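Local coordinates for cysteine hydrolase (Staphylococcus aureus, PDB 6KUA), which hydrolyses nicotinamide as a nicotinamidase of the isochorismatase family, probably yielding nicotinic acid and ammonia, at residues A[11-17]-A[28-32]; A[43-47]-A[93-98]; A[116-120]-A[147-151]. All blocks are in the same frame, centred on the assembly; numbering follows the deposited sequence.

Read from the N terminus, the three contacts come in series, none nested in or crossing another, and together they show how an alpha/beta sheet fold is pinned at its connections. Interaction 1 (11-17 with 28-32) closes a loop of ten residues between strand 4-9 and helix 32-44. Interaction 2 (43-47 with 93-98) spans 45 residues and joins the end of helix 32-44 to the turn leading into strand 99-104, outermost within the chain. Interaction 3 (116-120 with 147-151) fastens helix 115-121 to the approach of the other outermost strand, 151-160. Its centre and that of interaction 1 lie 26 Å apart, on opposite sides of the chain's centre.

Interaction 1 (A[11-17]-A[28-32]); sequences YSYDFIA and GQNIE
Tyr11 and Ile16 meet Gly28, Gln29, Ile31 and Glu32 in a buried contact that closes the loop following the first strand of the isochorismatase fold. Strand 4-9 is the central one of the parallel five-stranded sheet, and the short helix 13-16 just beyond it is drawn against helix 25-29 and the turn that follows. The worked lesson is that two polar links, one at each end of an apolar patch, can fix a connection that has little regular structure. The Tyr11 ring is buried, swung away from its own backbone N (chi1 -157°) and thereby pointed across the gap. Its hydroxyl donates to the carbonyl of Gly28, with Tyr11 OH 2.7 Å from Gly28 O and somewhat tilted from the carbonyl plane. Glu32 adds its CB, which packs 3.2 Å from Tyr11 OH, while the carboxylate of Glu32 turns to Lys85 N. Along the ring, Ile31 approaches obliquely, its CG1 3.6 Å from Tyr11 CE1; Ile16 lays CG1 over one face, offset toward the rim. The same isoleucine reaches the other segment with two of its branches: CD1 comes within 4.0 Å of Gly28 CA, and CG2 lies 3.7 Å from Gln29 CG. Ile16 and Ile31 also touch Val132 at the end of a neighbouring strand. The side chain of Ile16 is about 13 Å from a bound zinc ion. At its outer end, the extended Gln29 chain sends NE2 to Ile16 O, 3.1 Å away in the carbonyl plane, with an N-H...O angle of 159°.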
loop_
_atom_site.group_PDB
_atom_site.type_symbol
_atom_site.label_atom_id
_atom_site.label_comp_id
_atom_site.label_asym_id
_atom_site.label_seq_id
_atom_site.Cartn_x
_atom_site.Cartn_y
_atom_site.Cartn_z
ATOM N N TYR A 11 11.755 -7.661 19.709
ATOM C CA TYR A 11 12.230 -8.000 21.051
ATOM C C TYR A 11 13.411 -8.970 20.980
ATOM O O TYR A 11 13.372 -10.087 21.488
ATOM C CB TYR A 11 11.100 -8.573 21.891
ATOM C CG TYR A 11 11.392 -8.412 23.355
ATOM C CD1 TYR A 11 11.294 -7.169 23.956
ATOM C CD2 TYR A 11 11.823 -9.488 24.122
ATOM C CE1 TYR A 11 11.579 -6.998 25.287
ATOM C CE2 TYR A 11 12.122 -9.332 25.462
ATOM C CZ TYR A 11 11.996 -8.084 26.037
ATOM O OH TYR A 11 12.270 -7.909 27.365
ATOM N N SER A 12 14.478 -8.511 20.336
ATOM C CA SER A 12 15.643 -9.330 20.042
ATOM C C SER A 12 16.794 -9.020 20.989
ATOM O O SER A 12 16.851 -7.956 21.616
ATOM C CB SER A 12 16.108 -9.113 18.604
ATOM O OG SER A 12 16.816 -7.897 18.499
ATOM N N TYR A 13 17.726 -9.976 21.065
ATOM C CA TYR A 13 18.928 -9.819 21.881
ATOM C C TYR A 13 19.680 -8.532 21.533
ATOM O O TYR A 13 20.120 -7.799 22.429
ATOM C CB TYR A 13 19.819 -11.054 21.696
ATOM C CG TYR A 13 21.098 -11.103 22.521
ATOM C CD1 TYR A 13 21.103 -11.636 23.810
ATOM C CD2 TYR A 13 22.308 -10.651 21.994
ATOM C CE1 TYR A 13 22.273 -11.696 24.561
ATOM C CE2 TYR A 13 23.484 -10.707 22.737
ATOM C CZ TYR A 13 23.461 -11.230 24.020
ATOM O OH TYR A 13 24.625 -11.282 24.759
ATOM N N ASP A 14 19.820 -8.226 20.240
ATOM C CA ASP A 14 20.588 -7.051 19.830
ATOM C C ASP A 14 19.969 -5.751 20.328
ATOM O O ASP A 14 20.692 -4.775 20.556
ATOM C CB ASP A 14 20.727 -7.010 18.307
ATOM C CG ASP A 14 22.014 -7.641 17.826
ATOM O OD1 ASP A 14 22.911 -7.877 18.668
ATOM O OD2 ASP A 14 22.129 -7.909 16.608
ATOM N N PHE A 15 18.640 -5.711 20.501
ATOM C CA PHE A 15 17.974 -4.507 20.980
ATOM C C PHE A 15 17.811 -4.467 22.492
ATOM O O PHE A 15 17.663 -3.374 23.050
ATOM C CB PHE A 15 16.579 -4.360 20.347
ATOM C CG PHE A 15 16.593 -3.801 18.952
ATOM C CD1 PHE A 15 17.099 -2.535 18.704
ATOM C CD2 PHE A 15 16.094 -4.541 17.889
ATOM C CE1 PHE A 15 17.117 -2.020 17.418
ATOM C CE2 PHE A 15 16.111 -4.034 16.596
ATOM C CZ PHE A 15 16.620 -2.771 16.361
ATOM N N ILE A 16 17.810 -5.616 23.167
ATOM C CA ILE A 16 17.416 -5.697 24.569
ATOM C C ILE A 16 18.610 -5.929 25.490
ATOM O O ILE A 16 18.656 -5.384 26.597
ATOM C CB ILE A 16 16.343 -6.792 24.774
ATOM C CG1 ILE A 16 15.142 -6.539 23.855
ATOM C CG2 ILE A 16 15.877 -6.839 26.231
ATOM C CD1 ILE A 16 14.546 -5.169 24.033
ATOM N N ALA A 17 19.581 -6.732 25.056
ATOM C CA ALA A 17 20.647 -7.189 25.938
ATOM C C ALA A 17 21.703 -6.109 26.145
ATOM O O ALA A 17 21.967 -5.293 25.258
ATOM C CB ALA A 17 21.296 -8.450 25.372
ATOM N N GLY A 28 14.115 -2.039 28.156
ATOM C CA GLY A 28 13.603 -3.153 27.372
ATOM C C GLY A 28 13.625 -4.477 28.117
ATOM O O GLY A 28 12.801 -5.358 27.854
ATOM N N GLN A 29 14.575 -4.641 29.042
ATOM C CA GLN A 29 14.620 -5.834 29.877
ATOM C C GLN A 29 13.516 -5.823 30.924
ATOM O O GLN A 29 13.050 -6.889 31.340
ATOM C CB GLN A 29 15.991 -5.949 30.553
ATOM C CG GLN A 29 17.171 -5.937 29.583
ATOM C CD GLN A 29 18.521 -5.813 30.279
ATOM O OE1 GLN A 29 18.652 -6.094 31.475
ATOM N NE2 GLN A 29 19.533 -5.396 29.527
ATOM N N ASN A 30 13.078 -4.639 31.354
ATOM C CA ASN A 30 12.049 -4.551 32.385
ATOM C C ASN A 30 10.649 -4.877 31.875
ATOM O O ASN A 30 9.728 -4.959 32.688
ATOM C CB ASN A 30 12.040 -3.153 33.007
ATOM C CG ASN A 30 13.379 -2.773 33.605
ATOM O OD1 ASN A 30 13.880 -3.439 34.511
ATOM N ND2 ASN A 30 13.957 -1.689 33.115
ATOM N N ILE A 31 10.455 -5.055 30.567
ATOM C CA ILE A 31 9.138 -5.410 30.043
ATOM C C ILE A 31 9.023 -6.899 29.728
ATOM O O ILE A 31 7.936 -7.367 29.352
ATOM C CB ILE A 31 8.794 -4.558 28.802
ATOM C CG1 ILE A 31 9.594 -5.016 27.585
ATOM C CG2 ILE A 31 9.094 -3.098 29.053
ATOM C CD1 ILE A 31 9.356 -4.159 26.364
ATOM N N GLU A 32 10.114 -7.656 29.892
ATOM C CA GLU A 32 10.148 -9.078 29.561
ATOM C C GLU A 32 9.022 -9.850 30.246
ATOM O O GLU A 32 8.290 -10.616 29.605
ATOM C CB GLU A 32 11.528 -9.635 29.947
ATOM C CG GLU A 32 11.742 -11.129 29.746
ATOM C CD GLU A 32 13.126 -11.583 30.215
ATOM O OE1 GLU A 32 13.695 -12.531 29.622
ATOM O OE2 GLU A 32 13.652 -10.979 31.176
#

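Interaction 2 (A[43-47]-A[93-98]); sequences NYYQD and IKAQPN
Asn43 and Gln96 meet amide to amide: Gln96 NE2 donates to Asn43 OD1 at 2.7 Å, in the carbonyl plane, with the two amides only 30° apart. A second donor, Asn98 ND2, reaches Asn43 OD1 at 3.4 Å, a weak bond. Asn98 ND2 has a shorter bond to the backbone, 2.8 Å to Asp47 O, and Asn98 OD1 in turn accepts from Gln96 NE2 at 2.9 Å on a lone pair. Gln96 NE2 thus donates to both asparagines, and this pair of bonds fixes the rotation of its amide. A water closes the other side, accepting from Asn43 ND2 and donating to Gln96 OE1. Outward from this ring of amides, Asn98 CG sits between its backbone N and carbonyl carbon (chi1 68°), which turns the amide toward Asp47. The type I turn from Ile93 to Gln96 presents the glutamine, with Gln96 N bonded to Ile93 O. Asp47 is itself held by a salt bridge to Arg4. The whole joins a Schellman-terminated helix, 32-44, to a beta turn just ahead of adjacent parallel strands 48-54 and 99-104, in an alpha/beta sheet fold.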
loop_
_atom_site.group_PDB
_atom_site.type_symbol
_atom_site.label_atom_id
_atom_site.label_comp_id
_atom_site.label_asym_id
_atom_site.label_seq_id
_atom_site.Cartn_x
_atom_site.Cartn_y
_atom_site.Cartn_z
ATOM N N ASN A 43 -2.201 -17.001 23.886
ATOM C CA ASN A 43 -2.076 -18.422 23.583
ATOM C C ASN A 43 -3.177 -19.224 24.261
ATOM O O ASN A 43 -3.769 -20.122 23.647
ATOM C CB ASN A 43 -0.697 -18.921 24.015
ATOM C CG ASN A 43 -0.394 -20.308 23.507
ATOM O OD1 ASN A 43 -0.191 -20.517 22.307
ATOM N ND2 ASN A 43 -0.342 -21.270 24.424
ATOM N N TYR A 44 -3.493 -18.881 25.514
ATOM C CA TYR A 44 -4.589 -19.526 26.231
ATOM C C TYR A 44 -5.843 -19.617 25.377
ATOM O O TYR A 44 -6.475 -20.676 25.289
ATOM C CB TYR A 44 -4.884 -18.765 27.525
ATOM C CG TYR A 44 -6.034 -19.346 28.309
ATOM C CD1 TYR A 44 -5.848 -20.437 29.158
ATOM C CD2 TYR A 44 -7.307 -18.813 28.206
ATOM C CE1 TYR A 44 -6.902 -20.980 29.876
ATOM C CE2 TYR A 44 -8.369 -19.341 28.932
ATOM C CZ TYR A 44 -8.157 -20.428 29.767
ATOM O OH TYR A 44 -9.216 -20.959 30.470
ATOM N N TYR A 45 -6.221 -18.513 24.734
ATOM C CA TYR A 45 -7.422 -18.481 23.906
ATOM C C TYR A 45 -7.149 -18.897 22.475
ATOM O O TYR A 45 -8.058 -18.824 21.643
ATOM C CB TYR A 45 -8.039 -17.079 23.909
ATOM C CG TYR A 45 -8.578 -16.663 25.249
ATOM C CD1 TYR A 45 -9.856 -17.040 25.648
ATOM C CD2 TYR A 45 -7.820 -15.892 26.119
ATOM C CE1 TYR A 45 -10.350 -16.667 26.872
ATOM C CE2 TYR A 45 -8.322 -15.509 27.360
ATOM C CZ TYR A 45 -9.580 -15.903 27.723
ATOM O OH TYR A 45 -10.095 -15.526 28.943
ATOM N N GLN A 46 -5.920 -19.320 22.181
ATOM C CA GLN A 46 -5.465 -19.601 20.824
ATOM C C GLN A 46 -5.656 -18.393 19.909
ATOM O O GLN A 46 -5.911 -18.541 18.717
ATOM C CB GLN A 46 -6.154 -20.843 20.247
ATOM C CG GLN A 46 -5.798 -22.141 20.976
ATOM C CD GLN A 46 -4.330 -22.537 20.817
ATOM O OE1 GLN A 46 -3.543 -22.445 21.767
ATOM N NE2 GLN A 46 -3.957 -22.988 19.615
ATOM N N ASP A 47 -5.554 -17.188 20.473
ATOM C CA ASP A 47 -5.455 -15.981 19.669
ATOM C C ASP A 47 -4.097 -15.923 18.973
ATOM O O ASP A 47 -3.139 -16.601 19.349
ATOM C CB ASP A 47 -5.651 -14.742 20.535
ATOM C CG ASP A 47 -7.100 -14.561 20.982
ATOM O OD1 ASP A 47 -8.017 -14.960 20.233
ATOM O OD2 ASP A 47 -7.322 -14.016 22.087
ATOM N N ILE A 93 6.377 -22.795 21.427
ATOM C CA ILE A 93 5.089 -22.593 20.769
ATOM C C ILE A 93 5.220 -22.310 19.277
ATOM O O ILE A 93 4.199 -22.184 18.593
ATOM C CB ILE A 93 4.257 -21.482 21.453
ATOM C CG1 ILE A 93 4.980 -20.127 21.425
ATOM C CG2 ILE A 93 3.913 -21.856 22.887
ATOM C CD1 ILE A 93 4.091 -18.975 21.871
ATOM N N LYS A 94 6.437 -22.254 18.739
ATOM C CA LYS A 94 6.618 -21.734 17.386
ATOM C C LYS A 94 5.981 -22.600 16.300
ATOM O O LYS A 94 5.708 -22.087 15.209
ATOM C CB LYS A 94 8.101 -21.542 17.089
ATOM C CG LYS A 94 8.975 -22.716 17.477
ATOM C CD LYS A 94 10.414 -22.458 17.074
ATOM C CE LYS A 94 11.080 -23.716 16.556
ATOM N NZ LYS A 94 12.548 -23.529 16.425
ATOM N N ALA A 95 5.717 -23.884 16.559
ATOM C CA ALA A 95 5.053 -24.708 15.551
ATOM C C ALA A 95 3.532 -24.566 15.554
ATOM O O ALA A 95 2.873 -25.096 14.650
ATOM C CB ALA A 95 5.420 -26.182 15.743
ATOM N N GLN A 96 2.959 -23.864 16.528
ATOM C CA GLN A 96 1.516 -23.762 16.621
ATOM C C GLN A 96 0.946 -22.887 15.504
ATOM O O GLN A 96 1.591 -21.941 15.045
ATOM C CB GLN A 96 1.115 -23.195 17.979
ATOM C CG GLN A 96 1.624 -24.017 19.162
ATOM C CD GLN A 96 1.164 -23.448 20.496
ATOM O OE1 GLN A 96 1.560 -23.935 21.555
ATOM N NE2 GLN A 96 0.323 -22.404 20.448
ATOM N N PRO A 97 -0.283 -23.174 15.064
ATOM C CA PRO A 97 -0.858 -22.403 13.956
ATOM C C PRO A 97 -1.230 -20.972 14.331
ATOM O O PRO A 97 -1.424 -20.153 13.428
ATOM C CB PRO A 97 -2.098 -23.227 13.567
ATOM C CG PRO A 97 -2.505 -23.896 14.844
ATOM C CD PRO A 97 -1.213 -24.205 15.562
ATOM N N ASN A 98 -1.334 -20.647 15.622
ATOM C CA ASN A 98 -1.636 -19.293 16.060
ATOM C C ASN A 98 -0.389 -18.457 16.329
ATOM O O ASN A 98 -0.504 -17.390 16.935
ATOM C CB ASN A 98 -2.533 -19.322 17.312
ATOM C CG ASN A 98 -1.825 -19.873 18.545
ATOM O OD1 ASN A 98 -1.182 -20.921 18.489
ATOM N ND2 ASN A 98 -1.967 -19.175 19.677
HETATM O O HOH W 1 -0.066 -24.177 23.830
#

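Interaction 3 (A[116-120]-A[147-151]); sequences DSLLR and NLGYK
Tyr150 reaches from the loop before strand 151-160 to helix 115-121, a case of one phenol tying a helix to the approach of a strand outermost within the chain. From CB the ring heads directly for the helix, CG lying opposite the carbonyl carbon (chi1 -70°). Along one flank, CE1 comes within 4.0 Å of Leu119 CD1, which meets the ring obliquely and whose closest ring atom is CZ. On the other flank CE2 lies 3.5 Å from Asp116 OD1, an oxygen close to the ring plane at its edge. The tip, OH, packs 3.3 Å from Leu119 CB and donates to Asp116 OD1 at 2.6 Å, nearly in line with the C-O bond; carboxylate and ring planes stand 86° apart. Leu148 packs beside this grip, its CD2 3.8 Å from Asp116 OD2. One turn along the helix, Arg120 pairs with the same carboxylate in a salt bridge: NE bonds Asp116 OD1 at 3.1 Å with an N-H...O angle of 167°, on the syn side but tilted well out of the carboxylate plane. The guanidinium then crosses to a second subunit, where NH2 forms a salt bridge with Asp116 of that subunit and NH1 bonds its Leu148 O, while Arg120 of that subunit makes a cation-pi contact with Tyr150. A Schellman turn at Gly149, with positive phi, ends helix 137-147 and probably helps to place Tyr150. Because OD1 takes both a phenol and an arginine N-H, Asp116 probably stays ionised, and this carboxylate and Arg120 also take part in the contact with the second subunit.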
loop_
_atom_site.group_PDB
_atom_site.type_symbol
_atom_site.label_atom_id
_atom_site.label_comp_id
_atom_site.label_asym_id
_atom_site.label_seq_id
_atom_site.Cartn_x
_atom_site.Cartn_y
_atom_site.Cartn_z
ATOM N N ASP A 116 -0.909 -7.286 7.246
ATOM C CA ASP A 116 -2.308 -6.872 7.149
ATOM C C ASP A 116 -3.161 -7.987 6.552
ATOM O O ASP A 116 -4.241 -8.312 7.073
ATOM C CB ASP A 116 -2.411 -5.585 6.324
ATOM C CG ASP A 116 -3.847 -5.114 6.116
ATOM O OD1 ASP A 116 -4.664 -5.205 7.064
ATOM O OD2 ASP A 116 -4.153 -4.623 4.995
ATOM N N SER A 117 -2.681 -8.605 5.468
ATOM C CA SER A 117 -3.473 -9.657 4.837
ATOM C C SER A 117 -3.613 -10.877 5.743
ATOM O O SER A 117 -4.668 -11.521 5.748
ATOM C CB SER A 117 -2.857 -10.058 3.498
ATOM O OG SER A 117 -1.762 -10.913 3.733
ATOM N N LEU A 118 -2.571 -11.194 6.520
ATOM C CA LEU A 118 -2.659 -12.289 7.481
ATOM C C LEU A 118 -3.700 -12.014 8.557
ATOM O O LEU A 118 -4.458 -12.913 8.936
ATOM C CB LEU A 118 -1.301 -12.526 8.127
ATOM C CG LEU A 118 -0.258 -13.206 7.234
ATOM C CD1 LEU A 118 1.129 -13.108 7.883
ATOM C CD2 LEU A 118 -0.632 -14.667 6.966
ATOM N N LEU A 119 -3.723 -10.788 9.090
ATOM C CA LEU A 119 -4.729 -10.412 10.079
ATOM C C LEU A 119 -6.139 -10.473 9.494
ATOM O O LEU A 119 -7.068 -10.980 10.141
ATOM C CB LEU A 119 -4.435 -9.008 10.603
ATOM C CG LEU A 119 -3.098 -8.789 11.307
ATOM C CD1 LEU A 119 -2.767 -7.280 11.438
ATOM C CD2 LEU A 119 -3.120 -9.467 12.664
ATOM N N ARG A 120 -6.319 -9.951 8.275
ATOM C CA ARG A 120 -7.640 -9.944 7.645
ATOM C C ARG A 120 -8.145 -11.361 7.372
ATOM O O ARG A 120 -9.334 -11.638 7.569
ATOM C CB ARG A 120 -7.608 -9.152 6.347
ATOM C CG ARG A 120 -7.435 -7.645 6.508
ATOM C CD ARG A 120 -7.557 -6.939 5.143
ATOM N NE ARG A 120 -7.053 -5.565 5.191
ATOM C CZ ARG A 120 -7.459 -4.586 4.388
ATOM N NH1 ARG A 120 -8.385 -4.815 3.466
ATOM N NH2 ARG A 120 -6.956 -3.369 4.526
ATOM N N ASN A 147 -4.013 3.659 10.391
ATOM C CA ASN A 147 -4.491 3.949 9.035
ATOM C C ASN A 147 -5.275 2.784 8.453
ATOM O O ASN A 147 -6.259 2.987 7.738
ATOM C CB ASN A 147 -3.323 4.292 8.107
ATOM C CG ASN A 147 -2.671 5.626 8.448
ATOM O OD1 ASN A 147 -3.239 6.428 9.184
ATOM N ND2 ASN A 147 -1.479 5.862 7.914
ATOM N N LEU A 148 -4.852 1.553 8.730
ATOM C CA LEU A 148 -5.543 0.400 8.183
ATOM C C LEU A 148 -6.845 0.084 8.937
ATOM O O LEU A 148 -7.532 -0.880 8.597
ATOM C CB LEU A 148 -4.589 -0.800 8.172
ATOM C CG LEU A 148 -3.398 -0.663 7.197
ATOM C CD1 LEU A 148 -2.276 -1.588 7.577
ATOM C CD2 LEU A 148 -3.821 -0.917 5.741
ATOM N N GLY A 149 -7.204 0.876 9.936
ATOM C CA GLY A 149 -8.504 0.730 10.565
ATOM C C GLY A 149 -8.580 -0.308 11.660
ATOM O O GLY A 149 -9.674 -0.756 11.983
ATOM N N TYR A 150 -7.449 -0.722 12.227
ATOM C CA TYR A 150 -7.450 -1.614 13.375
ATOM C C TYR A 150 -7.701 -0.840 14.652
ATOM O O TYR A 150 -7.236 0.294 14.806
ATOM C CB TYR A 150 -6.112 -2.341 13.495
ATOM C CG TYR A 150 -5.915 -3.340 12.418
ATOM C CD1 TYR A 150 -6.458 -4.609 12.526
ATOM C CD2 TYR A 150 -5.213 -3.012 11.265
ATOM C CE1 TYR A 150 -6.311 -5.525 11.530
ATOM C CE2 TYR A 150 -5.036 -3.933 10.255
ATOM C CZ TYR A 150 -5.580 -5.192 10.394
ATOM O OH TYR A 150 -5.423 -6.115 9.394
ATOM N N LYS A 151 -8.427 -1.463 15.577
ATOM C CA LYS A 151 -8.442 -0.976 16.949
ATOM C C LYS A 151 -7.120 -1.351 17.596
ATOM O O LYS A 151 -6.566 -2.416 17.317
ATOM C CB LYS A 151 -9.616 -1.577 17.736
ATOM C CG LYS A 151 -10.961 -1.577 16.990
ATOM C CD LYS A 151 -12.074 -2.287 17.796
ATOM C CE LYS A 151 -13.418 -2.255 17.051
ATOM N NZ LYS A 151 -14.512 -3.031 17.757
#